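Local coordinates for seryl-tRNA synthetase, cytoplasmic (Candida albicans, PDB 3QO8), which attaches serine to its cognate tRNA, first activating the amino acid with ATP and then transferring it to the acceptor end, at residues P268-G273 with Q303-E308; L381-G386 with K396-L401. All blocks are in the same frame, centred on the assembly; numbering follows the deposited sequence. Where two conformers were deposited one is given.

How the interactions relate
Interactions 1 and 2 are buried contacts of the class II catalytic core, joined through one sheet. In interaction 1, two long neighbouring strands pair in regular antiparallel fashion, and apolar side chains pack beside the backbone bonds. Interaction 2 lies where the chain enters strand 399-404 of that sheet, and there the short strand 384-385 meets the lead-in through a single bridge; partly exposed polar side chains and a water complement a small apolar patch. Strand 399-404 joins the two: Thr307 O lies 2.9 Å from His399 N and Val305 O 3.0 Å from Leu401 N, both probable hydrogen bonds. Leu306 of interaction 1 also touches Ile383 of interaction 2.

Interaction 1. Residues P268-G273 with Q303-E308; sequences PVRYAG and QFVLTE
Tyr271 and Phe304 form a hydrogen-bonded pair in the mixed, largely antiparallel sheet of the class II synthetase core, where strands 269-278 and 297-307 run side by side. Tyr271 N meets Phe304 O at 2.7 Å, almost straight at 172°, and the return bond runs from Phe304 N to Tyr271 O. Val269 and Leu306 repeat this pair of hydrogen bonds, with N to O distances of 3.0 Å both ways. Between the two pairs, the CA of Val305 makes a C-H...O contact with Val269 O (3.3 Å).

On the face bearing Tyr271 and Phe304, Leu306 brings CD1 to Tyr271 CE2 (4.2 Å). The Tyr271 hydroxyl is hydrogen-bonded to His255 and its ring meets Tyr254 edge-to-face, while Phe304 packs on Ile251 and lies about 4 Å, side chain to side chain, from Glu248, a probable serine-binding residue.

Arg270 and Val305 occupy the other face, side by side and pointing the same way. Arg270 CG lies beside its backbone N (chi1 -56°) and reaches Val305 CG1 at 3.9 Å. Farther out, NE forms a salt bridge with Glu315 of helix 312-329, and Pro268 CG sits 3.6 Å above the centre of the guanidinium plane.

Interaction 2. Residues L381-G386 with K396-L401; sequences LEIRCG and KYVHCL
A single beta bridge between Arg384 and Tyr397 ties the short strand 384-385 to the residues leading into strand 399-404. Two backbone bonds flank it: Cys385 N to Lys396 O, 2.8 Å and nearly straight (173°), and Val398 N to Ile383 O, 3.1 Å.

Ile383 O also sits at the edge of the Tyr397 ring, near its plane. From the segment 396-401, Val398 uses both methyls. Val398 CG2 lies 3.5 Å from Ile383 CG2, where the two side chains cross, and Val398 CG1 meets Cys385 CB at 3.6 Å. Ile383 continues onto Leu306, so this apolar patch extends to strand 297-307 of the catalytic core's main sheet.

Glu382, with positive phi just after helix 376-381, closes that helix in a Schellman motif. Although its CB points away from Tyr397, a bend at chi2 (-72°) turns the carboxylate back. In one of the two conformers of Glu382, and so less certainly, Tyr397 OH donates to Glu382 OE1 at 2.9 Å, on the syn side but 32° out of the carboxylate plane.

Toward the other end, Lys396 runs its methylenes alongside Cys385 O. Arg384 packs CG obliquely against Tyr397 CE1 (4.0 Å) and engages Trp259 in a cation-pi contact. A water in the guanidinium plane accepts from Arg384 NE at 3.1 Å and lies 2.9 Å from Lys396 O, with Gly386 O also within hydrogen-bonding distance.

Interaction 1. Residues P268-G273 with Q303-E308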
loop_
_atom_site.group_PDB
_atom_site.type_symbol
_atom_site.label_atom_id
_atom_site.label_comp_id
_atom_site.label_asym_id
_atom_site.label_seq_id
_atom_site.Cartn_x
_atom_site.Cartn_y
_atom_site.Cartn_z
ATOM N N PRO A 268 -10.300 28.349 -6.477
ATOM C CA PRO A 268 -9.892 26.957 -6.677
ATOM C C PRO A 268 -9.645 26.223 -5.368
ATOM O O PRO A 268 -9.329 26.840 -4.349
ATOM C CB PRO A 268 -8.557 27.099 -7.419
ATOM C CG PRO A 268 -7.991 28.361 -6.867
ATOM C CD PRO A 268 -9.193 29.285 -6.742
ATOM N N VAL A 269 -9.812 24.910 -5.391
ATOM C CA VAL A 269 -9.423 24.061 -4.272
ATOM C C VAL A 269 -8.187 23.273 -4.709
ATOM O O VAL A 269 -8.216 22.602 -5.737
ATOM C CB VAL A 269 -10.552 23.088 -3.899
ATOM C CG1 VAL A 269 -10.031 21.983 -3.025
ATOM C CG2 VAL A 269 -11.707 23.831 -3.219
ATOM N N ARG A 270 -7.110 23.369 -3.944
ATOM C CA ARG A 270 -5.852 22.739 -4.326
ATOM C C ARG A 270 -5.406 21.719 -3.280
ATOM O O ARG A 270 -5.274 22.057 -2.106
ATOM C CB ARG A 270 -4.781 23.813 -4.494
ATOM C CG ARG A 270 -5.161 24.925 -5.511
ATOM C CD ARG A 270 -3.971 25.838 -5.784
ATOM N NE ARG A 270 -4.205 26.769 -6.893
ATOM C CZ ARG A 270 -4.344 28.082 -6.751
ATOM N NH1 ARG A 270 -4.264 28.626 -5.543
ATOM N NH2 ARG A 270 -4.540 28.857 -7.817
ATOM N N TYR A 271 -5.179 20.478 -3.709
ATOM C CA TYR A 271 -4.721 19.421 -2.803
ATOM C C TYR A 271 -3.288 18.975 -3.122
ATOM O O TYR A 271 -2.936 18.761 -4.281
ATOM C CB TYR A 271 -5.644 18.209 -2.860
ATOM C CG TYR A 271 -7.024 18.505 -2.333
ATOM C CD1 TYR A 271 -7.219 18.814 -0.987
ATOM C CD2 TYR A 271 -8.123 18.507 -3.173
ATOM C CE1 TYR A 271 -8.500 19.112 -0.488
ATOM C CE2 TYR A 271 -9.393 18.798 -2.688
ATOM C CZ TYR A 271 -9.573 19.095 -1.347
ATOM O OH TYR A 271 -10.835 19.386 -0.878
ATOM N N ALA A 272 -2.479 18.865 -2.075
ATOM C CA ALA A 272 -1.184 18.219 -2.143
ATOM C C ALA A 272 -1.410 16.766 -1.738
ATOM O O ALA A 272 -1.385 16.422 -0.546
ATOM C CB ALA A 272 -0.214 18.908 -1.202
ATOM N N GLY A 273 -1.660 15.919 -2.733
ATOM C CA GLY A 273 -1.995 14.530 -2.480
ATOM C C GLY A 273 -0.759 13.722 -2.165
ATOM O O GLY A 273 0.285 13.946 -2.748
ATOM N N GLN A 303 -0.189 17.081 -7.255
ATOM C CA GLN A 303 -1.025 18.284 -7.247
ATOM C C GLN A 303 -2.394 17.925 -7.800
ATOM O O GLN A 303 -2.496 17.379 -8.900
ATOM C CB GLN A 303 -0.448 19.367 -8.163
ATOM C CG GLN A 303 0.916 19.860 -7.801
ATOM C CD GLN A 303 1.365 20.949 -8.759
ATOM O OE1 GLN A 303 0.784 22.029 -8.794
ATOM N NE2 GLN A 303 2.382 20.657 -9.558
ATOM N N PHE A 304 -3.458 18.228 -7.063
ATOM C CA PHE A 304 -4.780 18.024 -7.627
ATOM C C PHE A 304 -5.610 19.268 -7.370
ATOM O O PHE A 304 -5.726 19.728 -6.228
ATOM C CB PHE A 304 -5.496 16.779 -7.076
ATOM C CG PHE A 304 -6.792 16.476 -7.808
ATOM C CD1 PHE A 304 -6.798 15.620 -8.907
ATOM C CD2 PHE A 304 -7.970 17.101 -7.448
ATOM C CE1 PHE A 304 -7.971 15.362 -9.601
ATOM C CE2 PHE A 304 -9.156 16.855 -8.142
ATOM C CZ PHE A 304 -9.156 15.989 -9.219
ATOM N N VAL A 305 -6.190 19.805 -8.433
ATOM C CA VAL A 305 -6.850 21.100 -8.350
ATOM C C VAL A 305 -8.195 21.082 -9.048
ATOM O O VAL A 305 -8.338 20.507 -10.121
ATOM C CB VAL A 305 -5.985 22.215 -8.991
ATOM C CG1 VAL A 305 -6.674 23.574 -8.840
ATOM C CG2 VAL A 305 -4.598 22.245 -8.363
ATOM N N LEU A 306 -9.177 21.717 -8.415
ATOM C CA LEU A 306 -10.476 21.947 -9.015
ATOM C C LEU A 306 -10.623 23.446 -9.163
ATOM O O LEU A 306 -10.318 24.203 -8.237
ATOM C CB LEU A 306 -11.590 21.400 -8.106
ATOM C CG LEU A 306 -11.607 19.915 -7.753
ATOM C CD1 LEU A 306 -10.597 19.616 -6.666
ATOM C CD2 LEU A 306 -13.000 19.511 -7.242
ATOM N N THR A 307 -11.075 23.883 -10.333
ATOM C CA THR A 307 -11.232 25.292 -10.614
ATOM C C THR A 307 -12.529 25.514 -11.379
ATOM O O THR A 307 -13.155 24.564 -11.849
ATOM C CB THR A 307 -10.129 25.822 -11.578
ATOM O OG1 THR A 307 -10.407 25.365 -12.909
ATOM C CG2 THR A 307 -8.742 25.330 -11.185
ATOM N N GLU A 308 -12.894 26.780 -11.539
ATOM C CA GLU A 308 -13.957 27.155 -12.460
ATOM C C GLU A 308 -13.527 26.851 -13.887
ATOM O O GLU A 308 -12.341 26.955 -14.221
ATOM C CB GLU A 308 -14.274 28.640 -12.333
ATOM C CG GLU A 308 -14.605 29.081 -10.928
ATOM C CD GLU A 308 -15.179 30.479 -10.898
ATOM O OE1 GLU A 308 -14.596 31.344 -10.219
ATOM O OE2 GLU A 308 -16.216 30.711 -11.554
#

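Interaction 2. Residues L381-G386 with K396-L401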
loop_
_atom_site.group_PDB
_atom_site.type_symbol
_atom_site.label_atom_id
_atom_site.label_comp_id
_atom_site.label_asym_id
_atom_site.label_seq_id
_atom_site.Cartn_x
_atom_site.Cartn_y
_atom_site.Cartn_z
ATOM N N LEU A 381 -18.262 12.260 -12.122
ATOM C CA LEU A 381 -18.317 12.240 -10.659
ATOM C C LEU A 381 -19.351 13.223 -10.102
ATOM O O LEU A 381 -19.548 13.310 -8.887
ATOM C CB LEU A 381 -16.927 12.554 -10.109
ATOM C CG LEU A 381 -15.899 11.452 -10.388
ATOM C CD1 LEU A 381 -14.464 11.996 -10.333
ATOM C CD2 LEU A 381 -16.089 10.291 -9.405
ATOM N N GLU A 382 -20.004 13.953 -11.002
ATOM C CA GLU A 382 -21.011 14.950 -10.636
ATOM C C GLU A 382 -20.477 15.971 -9.638
ATOM O O GLU A 382 -20.999 16.107 -8.524
ATOM C CB GLU A 382 -22.279 14.277 -10.092
ATOM C CG GLU A 382 -22.956 13.337 -11.080
ATOM C CD GLU A 382 -23.648 14.063 -12.223
ATOM O OE1 GLU A 382 -23.765 15.305 -12.166
ATOM O OE2 GLU A 382 -24.085 13.388 -13.179
ATOM N N ILE A 383 -19.433 16.687 -10.040
ATOM C CA ILE A 383 -18.880 17.752 -9.217
ATOM C C ILE A 383 -19.251 19.091 -9.842
ATOM O O ILE A 383 -18.582 19.578 -10.754
ATOM C CB ILE A 383 -17.358 17.628 -9.059
ATOM C CG1 ILE A 383 -16.993 16.215 -8.604
ATOM C CG2 ILE A 383 -16.837 18.686 -8.074
ATOM C CD1 ILE A 383 -15.470 15.966 -8.521
ATOM N N ARG A 384 -20.341 19.675 -9.358
ATOM C CA ARG A 384 -20.930 20.833 -10.014
ATOM C C ARG A 384 -20.270 22.151 -9.629
ATOM O O ARG A 384 -19.723 22.302 -8.535
ATOM C CB ARG A 384 -22.446 20.901 -9.764
ATOM C CG ARG A 384 -23.188 19.686 -10.284
ATOM C CD ARG A 384 -24.697 19.819 -10.121
ATOM N NE ARG A 384 -25.231 20.941 -10.886
ATOM C CZ ARG A 384 -26.525 21.130 -11.127
ATOM N NH1 ARG A 384 -27.422 20.260 -10.668
ATOM N NH2 ARG A 384 -26.922 22.187 -11.825
ATOM N N CYS A 385 -20.343 23.099 -10.551
ATOM C CA CYS A 385 -19.768 24.415 -10.365
ATOM C C CYS A 385 -20.795 25.502 -10.678
ATOM O O CYS A 385 -21.312 25.575 -11.791
ATOM C CB CYS A 385 -18.560 24.586 -11.284
ATOM S SG CYS A 385 -17.685 26.136 -11.045
ATOM N N GLY A 386 -21.076 26.340 -9.688
ATOM C CA GLY A 386 -21.936 27.498 -9.860
ATOM C C GLY A 386 -23.353 27.222 -10.338
ATOM O O GLY A 386 -23.819 26.073 -10.334
ATOM N N LYS A 396 -23.333 22.626 -15.215
ATOM C CA LYS A 396 -21.959 23.102 -15.308
ATOM C C LYS A 396 -21.110 22.446 -14.217
ATOM O O LYS A 396 -21.483 22.437 -13.040
ATOM C CB LYS A 396 -21.890 24.625 -15.204
ATOM C CG LYS A 396 -20.476 25.174 -15.323
ATOM C CD LYS A 396 -20.451 26.699 -15.395
ATOM C CE LYS A 396 -20.503 27.322 -14.012
ATOM N NZ LYS A 396 -20.326 28.798 -14.052
ATOM N N TYR A 397 -19.975 21.887 -14.624
ATOM C CA TYR A 397 -19.086 21.184 -13.709
ATOM C C TYR A 397 -17.768 21.937 -13.540
ATOM O O TYR A 397 -17.391 22.761 -14.389
ATOM C CB TYR A 397 -18.815 19.772 -14.234
ATOM C CG TYR A 397 -20.065 18.946 -14.390
ATOM C CD1 TYR A 397 -20.681 18.384 -13.278
ATOM C CD2 TYR A 397 -20.647 18.739 -15.641
ATOM C CE1 TYR A 397 -21.826 17.630 -13.400
ATOM C CE2 TYR A 397 -21.814 17.982 -15.771
ATOM C CZ TYR A 397 -22.391 17.433 -14.641
ATOM O OH TYR A 397 -23.533 16.669 -14.716
ATOM N N VAL A 398 -17.075 21.666 -12.435
ATOM C CA VAL A 398 -15.742 22.213 -12.222
ATOM C C VAL A 398 -14.800 21.610 -13.254
ATOM O O VAL A 398 -15.119 20.612 -13.901
ATOM C CB VAL A 398 -15.197 21.843 -10.823
ATOM C CG1 VAL A 398 -16.060 22.449 -9.726
ATOM C CG2 VAL A 398 -15.128 20.329 -10.669
ATOM N N HIS A 399 -13.630 22.206 -13.410
ATOM C CA HIS A 399 -12.586 21.543 -14.169
ATOM C C HIS A 399 -11.625 20.917 -13.178
ATOM O O HIS A 399 -11.388 21.484 -12.111
ATOM C CB HIS A 399 -11.844 22.533 -15.071
ATOM C CG HIS A 399 -12.584 22.871 -16.327
ATOM N ND1 HIS A 399 -12.018 23.598 -17.350
ATOM C CD2 HIS A 399 -13.845 22.577 -16.727
ATOM C CE1 HIS A 399 -12.897 23.740 -18.326
ATOM N NE2 HIS A 399 -14.013 23.130 -17.974
ATOM N N CYS A 400 -11.105 19.743 -13.531
ATOM C CA CYS A 400 -10.088 19.060 -12.742
ATOM C C CYS A 400 -8.766 19.026 -13.486
ATOM O O CYS A 400 -8.713 18.748 -14.683
ATOM C CB CYS A 400 -10.508 17.632 -12.417
ATOM S SG CYS A 400 -12.149 17.598 -11.624
ATOM N N LEU A 401 -7.705 19.302 -12.745
ATOM C CA LEU A 401 -6.356 19.220 -13.268
ATOM C C LEU A 401 -5.549 18.394 -12.300
ATOM O O LEU A 401 -5.832 18.380 -11.097
ATOM C CB LEU A 401 -5.744 20.612 -13.359
ATOM C CG LEU A 401 -6.479 21.649 -14.213
ATOM C CD1 LEU A 401 -7.307 22.568 -13.328
ATOM C CD2 LEU A 401 -5.455 22.464 -15.015
HETATM O O HOH W 1 -23.834 23.539 -11.825
#